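Local atomic coordinates of uncharacterized protein YppE (Bacillus subtilis, PDB entry 2IM8), a protein that is of unknown function but folds as a compact bundle of four helices and belongs to the bacterial DUF1798 family. Residues 14-19 with 84-89; 79-84 with 103-108. One frame throughout, in Å; residues are numbered along the deposited sequence.

Contact 1 (14-19 with 84-89); sequences IEVAEK and ELVLQS
The carbonyl oxygen of Val86, whose side chain meets Val16 of the other helix, accepts a short hydrogen bond of 2.6 Å from Ser89 OG. The hydroxyl lies a little off the carbonyl plane, with a C=O...O angle of 140°, and a weak bond from Ser89 N reaches the same oxygen. Arg23 NH1, a little further along helix 3-29, also bonds to Ser89 OG, so this hydroxyl joins the backbone of one helix to a side chain of the other. No hydrogen bond links segments 14-19 and 84-89 directly; between them the contact is wholly apolar.

One branch from each valine makes the first touch, Val16 CG1 against Val86 CG2 at 3.9 Å, with the two side chains set at a slant to one another. The second is closer: Leu85 points at helix 3-29 and lays CD2 against Ala17 CB at 3.7 Å, while its other methyl, CD1, is 4.1 Å from Ala17 O. A chi1 of 151° carries Leu85 CG toward helix 3-29, and a chi2 of 31°, away from the staggered positions, sets CD2 against the alanine. The small Ala17 is consistent with the close backbones here, its CA standing 7.1 Å from Leu85 CA.

Both segments belong to long helices that run in the same general direction, their touching faces turned into the buried interior of a four-helix bundle. Helix 36-64 closes one flank, where Asn47 touches both valines and Val44 adds to Val86; helix 96-121 closes another, with Phe99 and Thr103 packed on Leu85.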
loop_
_atom_site.group_PDB
_atom_site.type_symbol
_atom_site.label_atom_id
_atom_site.label_comp_id
_atom_site.label_asym_id
_atom_site.label_seq_id
_atom_site.Cartn_x
_atom_site.Cartn_y
_atom_site.Cartn_z
ATOM N N ILE A 14 4.731 2.175 0.311
ATOM C CA ILE A 14 4.582 3.621 0.166
ATOM C C ILE A 14 5.130 4.030 -1.192
ATOM O O ILE A 14 4.515 4.811 -1.921
ATOM C CB ILE A 14 5.341 4.380 1.285
ATOM C CG1 ILE A 14 4.645 4.137 2.620
ATOM C CG2 ILE A 14 5.411 5.895 0.974
ATOM C CD1 ILE A 14 5.423 4.673 3.824
ATOM N N GLU A 15 6.287 3.488 -1.539
ATOM C CA GLU A 15 6.894 3.812 -2.819
ATOM C C GLU A 15 6.021 3.290 -3.972
ATOM O O GLU A 15 5.801 3.991 -4.959
ATOM C CB GLU A 15 8.315 3.229 -2.901
ATOM C CG GLU A 15 9.056 3.645 -4.170
ATOM C CD GLU A 15 10.498 3.131 -4.251
ATOM O OE1 GLU A 15 11.079 2.765 -3.200
ATOM O OE2 GLU A 15 11.055 3.115 -5.380
ATOM N N VAL A 16 5.525 2.063 -3.846
ATOM C CA VAL A 16 4.654 1.488 -4.877
ATOM C C VAL A 16 3.461 2.417 -5.086
ATOM O O VAL A 16 3.062 2.693 -6.218
ATOM C CB VAL A 16 4.113 0.102 -4.451
ATOM C CG1 VAL A 16 2.968 -0.329 -5.382
ATOM C CG2 VAL A 16 5.235 -0.917 -4.471
ATOM N N ALA A 17 2.898 2.901 -3.980
ATOM C CA ALA A 17 1.752 3.804 -4.036
ATOM C C ALA A 17 2.085 5.166 -4.659
ATOM O O ALA A 17 1.315 5.680 -5.476
ATOM C CB ALA A 17 1.178 4.001 -2.634
ATOM N N GLU A 18 3.216 5.756 -4.275
ATOM C CA GLU A 18 3.595 7.060 -4.821
ATOM C C GLU A 18 4.003 6.951 -6.285
ATOM O O GLU A 18 3.675 7.823 -7.090
ATOM C CB GLU A 18 4.715 7.697 -3.985
ATOM C CG GLU A 18 4.284 7.925 -2.540
ATOM C CD GLU A 18 5.274 8.724 -1.721
ATOM O OE1 GLU A 18 6.493 8.482 -1.839
ATOM O OE2 GLU A 18 4.825 9.586 -0.936
ATOM N N LYS A 19 4.716 5.886 -6.634
ATOM C CA LYS A 19 5.100 5.708 -8.030
ATOM C C LYS A 19 3.824 5.393 -8.807
ATOM O O LYS A 19 3.657 5.808 -9.956
ATOM C CB LYS A 19 6.108 4.568 -8.180
ATOM C CG LYS A 19 7.518 4.930 -7.724
ATOM C CD LYS A 19 8.489 3.796 -7.999
ATOM C CE LYS A 19 8.466 3.400 -9.469
ATOM N NZ LYS A 19 8.795 4.548 -10.381
ATOM N N GLU A 84 -6.255 -2.067 -5.812
ATOM C CA GLU A 84 -6.971 -1.298 -6.825
ATOM C C GLU A 84 -6.010 -0.218 -7.322
ATOM O O GLU A 84 -5.889 0.010 -8.528
ATOM C CB GLU A 84 -8.235 -0.658 -6.259
ATOM C CG GLU A 84 -8.856 0.373 -7.208
ATOM C CD GLU A 84 -10.243 0.837 -6.805
ATOM O OE1 GLU A 84 -10.542 0.880 -5.590
ATOM O OE2 GLU A 84 -11.028 1.182 -7.720
ATOM N N LEU A 85 -5.322 0.430 -6.381
ATOM C CA LEU A 85 -4.360 1.482 -6.704
ATOM C C LEU A 85 -3.329 0.952 -7.699
ATOM O O LEU A 85 -3.019 1.616 -8.689
ATOM C CB LEU A 85 -3.691 1.989 -5.413
ATOM C CG LEU A 85 -2.268 2.573 -5.318
ATOM C CD1 LEU A 85 -1.842 3.301 -6.587
ATOM C CD2 LEU A 85 -2.230 3.510 -4.106
ATOM N N VAL A 86 -2.822 -0.254 -7.455
ATOM C CA VAL A 86 -1.833 -0.831 -8.358
ATOM C C VAL A 86 -2.389 -1.049 -9.767
ATOM O O VAL A 86 -1.808 -0.589 -10.750
ATOM C CB VAL A 86 -1.277 -2.159 -7.812
ATOM C CG1 VAL A 86 -0.393 -2.825 -8.870
ATOM C CG2 VAL A 86 -0.461 -1.889 -6.547
ATOM N N LEU A 87 -3.516 -1.739 -9.876
ATOM C CA LEU A 87 -4.113 -1.980 -11.192
ATOM C C LEU A 87 -4.423 -0.678 -11.928
ATOM O O LEU A 87 -4.094 -0.508 -13.114
ATOM C CB LEU A 87 -5.411 -2.784 -11.045
ATOM C CG LEU A 87 -6.195 -3.022 -12.346
ATOM C CD1 LEU A 87 -5.330 -3.737 -13.392
ATOM C CD2 LEU A 87 -7.447 -3.839 -12.026
ATOM N N GLN A 88 -5.075 0.242 -11.232
ATOM C CA GLN A 88 -5.457 1.499 -11.864
ATOM C C GLN A 88 -4.280 2.375 -12.288
ATOM O O GLN A 88 -4.418 3.208 -13.185
ATOM C CB GLN A 88 -6.408 2.265 -10.950
ATOM C CG GLN A 88 -7.740 1.532 -10.709
ATOM C CD GLN A 88 -8.499 1.228 -11.993
ATOM O OE1 GLN A 88 -8.579 2.062 -12.901
ATOM N NE2 GLN A 88 -9.071 0.031 -12.071
ATOM N N SER A 89 -3.119 2.187 -11.670
ATOM C CA SER A 89 -1.959 2.982 -12.061
ATOM C C SER A 89 -1.635 2.641 -13.518
ATOM O O SER A 89 -1.142 3.478 -14.262
ATOM C CB SER A 89 -0.753 2.694 -11.158
ATOM O OG SER A 89 -0.200 1.406 -11.381
#

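Contact 2 (79-84 with 103-108); sequences KDNFLE and TESVLY
Val106 has CG1 anti to its backbone nitrogen (chi1 167°), which sends this methyl to the Phe82 ring and leaves CG2 for the backbone and CB of the opposing helix. Phe82 CD1 is 4.0 Å from Val106 CG1, and the two side chains cross at nearly a right angle. The second methyl fits between two consecutive residues: Val106 CG2 is 3.7 Å from Asn81 CB and equally close to Phe82 N.

Toward the polar margin, Asn81 ND2 and Ser105 OG are 3.9 Å apart, too far for a direct bond, and a water fills the role. It accepts from Asn81 ND2 at 3.2 Å and pairs with Ser105 OG at 2.9 Å, so the amide and the hydroxyl are joined through one solvent molecule.

The axes of segments 79-84 and 103-108, on helices 72-91 and 96-121, approach to 9.2 Å and make an angle of 123°, steeply crossed but closer to antiparallel than parallel. From this crossing the Phe82 ring reaches into the bundle core, where Met13 and Val16 of helix 3-29 and Asn47 and Ala51 of helix 36-64 surround it.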
loop_
_atom_site.group_PDB
_atom_site.type_symbol
_atom_site.label_atom_id
_atom_site.label_comp_id
_atom_site.label_asym_id
_atom_site.label_seq_id
_atom_site.Cartn_x
_atom_site.Cartn_y
_atom_site.Cartn_z
ATOM N N LYS A 79 -5.344 -3.769 1.927
ATOM C CA LYS A 79 -5.284 -4.737 0.832
ATOM C C LYS A 79 -6.091 -4.359 -0.411
ATOM O O LYS A 79 -5.521 -4.090 -1.468
ATOM C CB LYS A 79 -5.754 -6.098 1.342
ATOM C CG LYS A 79 -5.995 -7.154 0.275
ATOM C CD LYS A 79 -6.714 -8.347 0.893
ATOM C CE LYS A 79 -6.917 -9.478 -0.098
ATOM N NZ LYS A 79 -7.721 -10.579 0.512
ATOM N N ASP A 80 -7.414 -4.337 -0.287
ATOM C CA ASP A 80 -8.256 -4.028 -1.440
ATOM C C ASP A 80 -7.978 -2.677 -2.064
ATOM O O ASP A 80 -7.965 -2.561 -3.282
ATOM C CB ASP A 80 -9.739 -4.139 -1.079
ATOM C CG ASP A 80 -10.119 -5.539 -0.633
ATOM O OD1 ASP A 80 -9.433 -6.496 -1.053
ATOM O OD2 ASP A 80 -11.104 -5.681 0.124
ATOM N N ASN A 81 -7.742 -1.657 -1.249
ATOM C CA ASN A 81 -7.470 -0.335 -1.807
ATOM C C ASN A 81 -6.108 -0.310 -2.503
ATOM O O ASN A 81 -5.970 0.245 -3.593
ATOM C CB ASN A 81 -7.511 0.739 -0.717
ATOM C CG ASN A 81 -8.927 1.096 -0.296
ATOM O OD1 ASN A 81 -9.834 1.191 -1.130
ATOM N ND2 ASN A 81 -9.117 1.322 0.996
ATOM N N PHE A 82 -5.108 -0.917 -1.871
ATOM C CA PHE A 82 -3.765 -0.966 -2.427
ATOM C C PHE A 82 -3.752 -1.683 -3.771
ATOM O O PHE A 82 -3.137 -1.210 -4.728
ATOM C CB PHE A 82 -2.828 -1.668 -1.447
ATOM C CG PHE A 82 -1.401 -1.754 -1.915
ATOM C CD1 PHE A 82 -0.598 -0.614 -1.978
ATOM C CD2 PHE A 82 -0.852 -2.978 -2.281
ATOM C CE1 PHE A 82 0.741 -0.700 -2.398
ATOM C CE2 PHE A 82 0.488 -3.072 -2.702
ATOM C CZ PHE A 82 1.279 -1.928 -2.759
ATOM N N LEU A 83 -4.428 -2.829 -3.850
ATOM C CA LEU A 83 -4.473 -3.574 -5.108
ATOM C C LEU A 83 -5.228 -2.818 -6.192
ATOM O O LEU A 83 -4.894 -2.922 -7.374
ATOM C CB LEU A 83 -5.099 -4.955 -4.902
ATOM C CG LEU A 83 -4.165 -6.055 -4.390
ATOM C CD1 LEU A 83 -3.470 -5.600 -3.127
ATOM C CD2 LEU A 83 -4.972 -7.317 -4.134
ATOM N N GLU A 84 -6.255 -2.067 -5.812
ATOM C CA GLU A 84 -6.971 -1.298 -6.825
ATOM C C GLU A 84 -6.010 -0.218 -7.322
ATOM O O GLU A 84 -5.889 0.010 -8.528
ATOM C CB GLU A 84 -8.235 -0.658 -6.259
ATOM C CG GLU A 84 -8.856 0.373 -7.208
ATOM C CD GLU A 84 -10.243 0.837 -6.805
ATOM O OE1 GLU A 84 -10.542 0.880 -5.590
ATOM O OE2 GLU A 84 -11.028 1.182 -7.720
ATOM N N THR A 103 -5.639 6.266 -2.561
ATOM C CA THR A 103 -4.214 6.512 -2.370
ATOM C C THR A 103 -4.006 7.174 -1.003
ATOM O O THR A 103 -3.136 6.760 -0.221
ATOM C CB THR A 103 -3.658 7.411 -3.500
ATOM O OG1 THR A 103 -3.814 6.736 -4.755
ATOM C CG2 THR A 103 -2.174 7.686 -3.295
ATOM N N GLU A 104 -4.828 8.174 -0.697
ATOM C CA GLU A 104 -4.723 8.872 0.593
ATOM C C GLU A 104 -4.936 7.919 1.774
ATOM O O GLU A 104 -4.254 8.007 2.796
ATOM C CB GLU A 104 -5.774 9.974 0.701
ATOM C CG GLU A 104 -5.604 11.155 -0.222
ATOM C CD GLU A 104 -6.661 12.204 0.064
ATOM O OE1 GLU A 104 -7.866 11.853 0.062
ATOM O OE2 GLU A 104 -6.297 13.366 0.296
ATOM N N SER A 105 -5.916 7.036 1.628
ATOM C CA SER A 105 -6.260 6.061 2.664
ATOM C C SER A 105 -5.113 5.078 2.915
ATOM O O SER A 105 -4.743 4.791 4.063
ATOM C CB SER A 105 -7.517 5.299 2.235
ATOM O OG SER A 105 -7.868 4.318 3.177
ATOM N N VAL A 106 -4.564 4.554 1.833
ATOM C CA VAL A 106 -3.460 3.604 1.915
ATOM C C VAL A 106 -2.230 4.263 2.544
ATOM O O VAL A 106 -1.653 3.747 3.502
ATOM C CB VAL A 106 -3.099 3.077 0.499
ATOM C CG1 VAL A 106 -1.755 2.337 0.526
ATOM C CG2 VAL A 106 -4.212 2.151 -0.000
ATOM N N LEU A 107 -1.843 5.416 2.013
ATOM C CA LEU A 107 -0.672 6.121 2.507
ATOM C C LEU A 107 -0.755 6.457 3.993
ATOM O O LEU A 107 0.223 6.271 4.711
ATOM C CB LEU A 107 -0.431 7.397 1.686
ATOM C CG LEU A 107 0.152 7.149 0.282
ATOM C CD1 LEU A 107 0.212 8.450 -0.495
ATOM C CD2 LEU A 107 1.553 6.521 0.400
ATOM N N TYR A 108 -1.910 6.938 4.452
ATOM C CA TYR A 108 -2.044 7.288 5.866
ATOM C C TYR A 108 -1.876 6.081 6.772
ATOM O O TYR A 108 -1.165 6.141 7.775
ATOM C CB TYR A 108 -3.391 7.955 6.173
ATOM C CG TYR A 108 -3.571 8.128 7.664
ATOM C CD1 TYR A 108 -2.742 8.986 8.383
ATOM C CD2 TYR A 108 -4.480 7.349 8.375
ATOM C CE1 TYR A 108 -2.798 9.058 9.766
ATOM C CE2 TYR A 108 -4.551 7.413 9.768
ATOM C CZ TYR A 108 -3.703 8.266 10.456
ATOM O OH TYR A 108 -3.717 8.301 11.831
HETATM O O HOH W 1 -6.569 1.785 2.944
#

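In the fold
Centred about 8 Å apart, contacts 1 and 2 form adjoining parts of one core and share helix 72-91, where their segments overlap at Glu84, which itself bridges neither contact. Along the chain their segments alternate: 14-19, then 79-84, 84-89 and finally 103-108. Helix 72-91 thus meets helix 3-29 in contact 1 and helix 96-121 in contact 2, drawing the first and last helices to successive turns of the third. The two also touch directly: Val16 CG1 lies 3.5 Å from Phe82 CZ, and Leu107 CD2 lies 4.0 Å from Ala17 CB. This direct touching makes them one continuous core joining helices 3-29, 72-91 and 96-121.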